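Local coordinates for predicted acetamidase/formamidase (Thermoanaerobacter tengcongensis, PDB 3TKK), which probably hydrolyses carbon-nitrogen bonds in linear amides such as acetamide and formamide, and binds zinc and calcium ions, at the interface of chains A and B. Coordinates in Å, arbitrary orientation; residue numbers count along the deposited sequence, not the author numbering. Chains: chain A/B, Predicted acetamidase/formamidase.

Contact 1: the interface of chains A and B. Residues chain A 262, 265-266, 269, 297; chain B 92, 122, 126.
The backbone carbonyl O of A:Gly262 meets the ring of B:Phe122 across the interface and a hydroxyl of its own chain. The ring comes edge-on, with CZ of B:Phe122 3.5 Å from O of A:Gly262, and the oxygen lies in the plane of the ring. A weak hydrogen bond reaches the same oxygen from OG1 of A:Thr265, at 3.4 Å. The A:Thr265 hydroxyl takes the position between its backbone N and carbonyl carbon (chi1 56°), which turns it back along its own helix. It also passes near CE1 of the ring.

B:Phe122 is the main side chain that chain B sends into this patch. Its CG stands anti to the backbone N (chi1 177°), and the ring points at the helix of chain A. A:Leu266 crosses B:Phe122 at about a right angle and touches it at two places. Its CB sits 3.5 Å from CZ of B:Phe122, while its CD1 branch lies over the centre of one face, 3.9 Å above the plane. The same methyl, CD1 of A:Leu266, touches CD1 of B:Leu126 at 3.6 Å. It therefore joins the two side chains of chain B.

A:Ile269 splits its branches between two partners. The CD1 end meets CD1 of B:Phe122 at 3.9 Å. The CG2 methyl meets CD2 of B:Leu92, also at 3.9 Å, with the two side chains at about a right angle. The other methyl of B:Leu92, CD1, leans on A:Thr265. A:Tyr297 brings its phenol end to CD1 of B:Leu126, but the modelled approach of its OH is too short to be trusted.

The patch is largely apolar packing. On chain A it uses one side of helix 260-270, with A:Tyr297 just after helix 291-296. On chain B it uses strand 89-95 and the turn between strands 119-121 and 127-129.

Contact 2: the interface of chains A and B. Residues chain A 94, 101, 104-106; chain B 260-261, 264.
A:Met105 and B:Glu261 are both bent where they meet. The methionine turns at chi3 (-77°), which carries its CE methyl toward B:Ala264. The glutamate turns at chi2 (75°), which brings its carboxylate back beside the methionine. The two side chains slide past each other in opposite directions. OE2 of B:Glu261 lies 3.5 Å from CG of A:Met105, and the sulfur rests near CG of the glutamate.

B:Thr260 also packs on the methionine. Its CG2 methyl is 3.6 Å from CG of A:Met105 and also touches CB of A:Leu104. CE of A:Met105 packs on CB of B:Ala264 at 3.8 Å. A:Leu101 adds its CD1 against the backbone of the same alanine. The side chain of A:Thr94 crosses that of B:Glu261 at about a right angle and puts its CG2 methyl against CG of the glutamate.

The polar part runs through water. Two waters share OE2 of B:Glu261 and lead to the backbone of A:Glu106. Water 1 lies 2.8 Å from N of A:Glu106, with a fairly straight N-H (158°). It is also 2.8 Å from OE2 of B:Glu261. Water 2 is 2.6 Å from OE2 of B:Glu261 and 2.9 Å from O of A:Glu106. OE2 is thus linked through water to both N and O of A:Glu106, but that residue is poorly ordered, so the bridge is tentative. An alanine in place of B:Glu261 removes the carboxylate and CG; the two waters would probably lose their shared mate, and the sulfur of A:Met105 a packing partner.

Helix 260-270 of chain B packs on strand 89-95 of chain A and the segment round its 3-10 helix 102-104. The CB methyl of B:Ala264 also lies 3.7 Å from OG1 of A:Thr94.

Contact 1: the interface of chains A and B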
# COMPACT_ATOMS: atom_id res chain seq x y z
N GLY A 262 -7.45 -4.04 -21.80
CA GLY A 262 -7.66 -2.62 -21.51
C GLY A 262 -7.75 -2.42 -19.96
O GLY A 262 -7.07 -1.58 -19.39
N THR A 265 -4.25 -3.45 -18.18
CA THR A 265 -3.13 -2.51 -18.40
C THR A 265 -3.44 -1.13 -17.80
O THR A 265 -2.51 -0.41 -17.31
CB THR A 265 -2.76 -2.35 -19.87
OG1 THR A 265 -3.89 -1.94 -20.63
CG2 THR A 265 -2.16 -3.70 -20.46
N LEU A 266 -4.69 -0.74 -17.85
CA LEU A 266 -5.16 0.49 -17.17
C LEU A 266 -4.91 0.40 -15.63
O LEU A 266 -4.36 1.35 -15.02
CB LEU A 266 -6.68 0.68 -17.37
CG LEU A 266 -7.28 1.93 -16.64
CD1 LEU A 266 -6.69 3.16 -17.15
CD2 LEU A 266 -8.82 2.05 -16.80
N ILE A 269 -1.28 0.72 -14.47
CA ILE A 269 -0.62 2.02 -14.53
C ILE A 269 -1.25 3.15 -13.73
O ILE A 269 -0.58 4.23 -13.47
CB ILE A 269 -0.41 2.54 -15.99
CG1 ILE A 269 -1.72 2.88 -16.68
CG2 ILE A 269 0.44 1.52 -16.78
CD1 ILE A 269 -1.50 3.58 -18.11
N TYR A 297 -15.77 6.61 -17.32
CA TYR A 297 -16.49 5.47 -17.92
C TYR A 297 -17.83 5.36 -17.32
O TYR A 297 -18.43 4.27 -17.34
CB TYR A 297 -15.77 4.15 -17.79
CG TYR A 297 -14.43 4.05 -18.46
CD1 TYR A 297 -13.33 4.50 -17.79
CD2 TYR A 297 -14.24 3.48 -19.73
CE1 TYR A 297 -12.09 4.39 -18.27
CE2 TYR A 297 -12.92 3.38 -20.28
CZ TYR A 297 -11.86 3.87 -19.51
OH TYR A 297 -10.49 3.84 -19.82
N LEU B 92 2.58 -0.90 -23.41
CA LEU B 92 1.86 -1.56 -22.32
C LEU B 92 1.83 -3.02 -22.70
O LEU B 92 1.75 -3.33 -23.87
CB LEU B 92 0.45 -1.06 -22.26
CG LEU B 92 0.20 0.44 -22.08
CD1 LEU B 92 -1.27 0.71 -22.23
CD2 LEU B 92 0.65 0.84 -20.65
N PHE B 122 -3.76 7.00 -23.06
CA PHE B 122 -4.11 5.59 -22.87
C PHE B 122 -5.15 5.12 -23.87
O PHE B 122 -5.03 4.03 -24.47
CB PHE B 122 -4.70 5.41 -21.49
CG PHE B 122 -5.15 4.04 -21.23
CD1 PHE B 122 -4.21 3.07 -20.91
CD2 PHE B 122 -6.51 3.71 -21.32
CE1 PHE B 122 -4.63 1.79 -20.62
CE2 PHE B 122 -6.93 2.40 -21.06
CZ PHE B 122 -5.96 1.44 -20.70
N LEU B 126 -8.75 8.92 -21.78
CA LEU B 126 -7.83 9.22 -20.70
C LEU B 126 -6.45 9.69 -21.19
O LEU B 126 -5.77 8.96 -21.91
CB LEU B 126 -7.61 7.99 -19.81
CG LEU B 126 -8.81 7.18 -19.44
CD1 LEU B 126 -8.37 5.84 -18.97
CD2 LEU B 126 -9.68 7.94 -18.42

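Contact 2: the interface of chains A and B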
# COMPACT_ATOMS: atom_id res chain seq x y z
N THR A 94 0.58 -3.21 22.42
CA THR A 94 1.32 -4.17 21.59
C THR A 94 1.90 -5.23 22.49
O THR A 94 1.53 -5.28 23.61
CB THR A 94 2.50 -3.49 20.87
OG1 THR A 94 3.07 -4.38 19.89
CG2 THR A 94 3.62 -3.00 21.86
N LEU A 101 5.93 -7.09 14.77
CA LEU A 101 7.20 -7.09 15.53
C LEU A 101 6.92 -7.91 16.82
O LEU A 101 7.74 -7.90 17.76
CB LEU A 101 7.68 -5.68 15.91
CG LEU A 101 7.92 -4.65 14.73
CD1 LEU A 101 8.35 -3.32 15.20
CD2 LEU A 101 8.93 -5.27 13.74
N LEU A 104 9.62 -9.65 18.72
CA LEU A 104 10.73 -8.98 19.41
C LEU A 104 10.45 -8.64 20.89
O LEU A 104 11.27 -8.05 21.52
CB LEU A 104 11.05 -7.67 18.69
CG LEU A 104 11.39 -7.68 17.16
CD1 LEU A 104 11.82 -6.18 16.65
CD2 LEU A 104 12.51 -8.60 16.87
N MET A 105 9.24 -8.86 21.36
CA MET A 105 8.78 -8.28 22.62
C MET A 105 8.42 -9.40 23.59
O MET A 105 8.14 -10.47 23.15
CB MET A 105 7.54 -7.43 22.34
CG MET A 105 7.96 -6.01 21.76
SD MET A 105 6.54 -5.06 21.37
CE MET A 105 5.97 -5.79 19.80
N GLU A 106 8.39 -9.09 24.89
CA GLU A 106 8.06 -10.04 25.97
C GLU A 106 6.88 -9.44 26.75
O GLU A 106 6.78 -8.21 26.87
CB GLU A 106 9.24 -10.17 26.87
CG GLU A 106 10.41 -10.88 26.21
CD GLU A 106 10.03 -12.30 25.81
OE1 GLU A 106 9.01 -12.84 26.30
OE2 GLU A 106 10.78 -12.89 25.01
N THR B 260 11.37 -1.04 22.29
CA THR B 260 10.78 -1.82 21.21
C THR B 260 9.28 -1.52 21.14
O THR B 260 8.70 -1.45 20.02
CB THR B 260 10.99 -3.37 21.54
OG1 THR B 260 12.39 -3.55 21.92
CG2 THR B 260 10.67 -4.17 20.31
N GLU B 261 8.65 -1.43 22.32
CA GLU B 261 7.21 -1.20 22.42
C GLU B 261 6.91 0.18 21.82
O GLU B 261 5.90 0.37 21.14
CB GLU B 261 6.74 -1.25 23.89
CG GLU B 261 6.66 -2.71 24.50
CD GLU B 261 8.06 -3.20 24.81
OE1 GLU B 261 9.11 -2.42 24.80
OE2 GLU B 261 8.14 -4.41 24.91
N ALA B 264 7.09 -0.33 18.05
CA ALA B 264 6.00 -1.05 17.46
C ALA B 264 4.75 -0.16 17.43
O ALA B 264 4.07 -0.05 16.36
CB ALA B 264 5.72 -2.33 18.31
O HOH W 1 9.62 -6.68 25.44
O HOH W 2 5.98 -5.67 25.76

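Contact 1 and contact 2 lie about 43 Å apart, between the centres of their C-alpha atoms. They share two elements, helix 260-270 and strand 89-95, with the chains exchanged. Helix 260-270 comes from chain A in contact 1 and from chain B in contact 2. Strand 89-95 is supplied by the opposite chain each time. By the two-fold symmetry, the twin of contact 2 falls beside contact 1 on the same helix. Each helix therefore makes both kinds of contact in one region, and the two-fold relates the two regions. This reciprocal pattern is consistent with a stable dimer, though the structure alone does not prove one in solution.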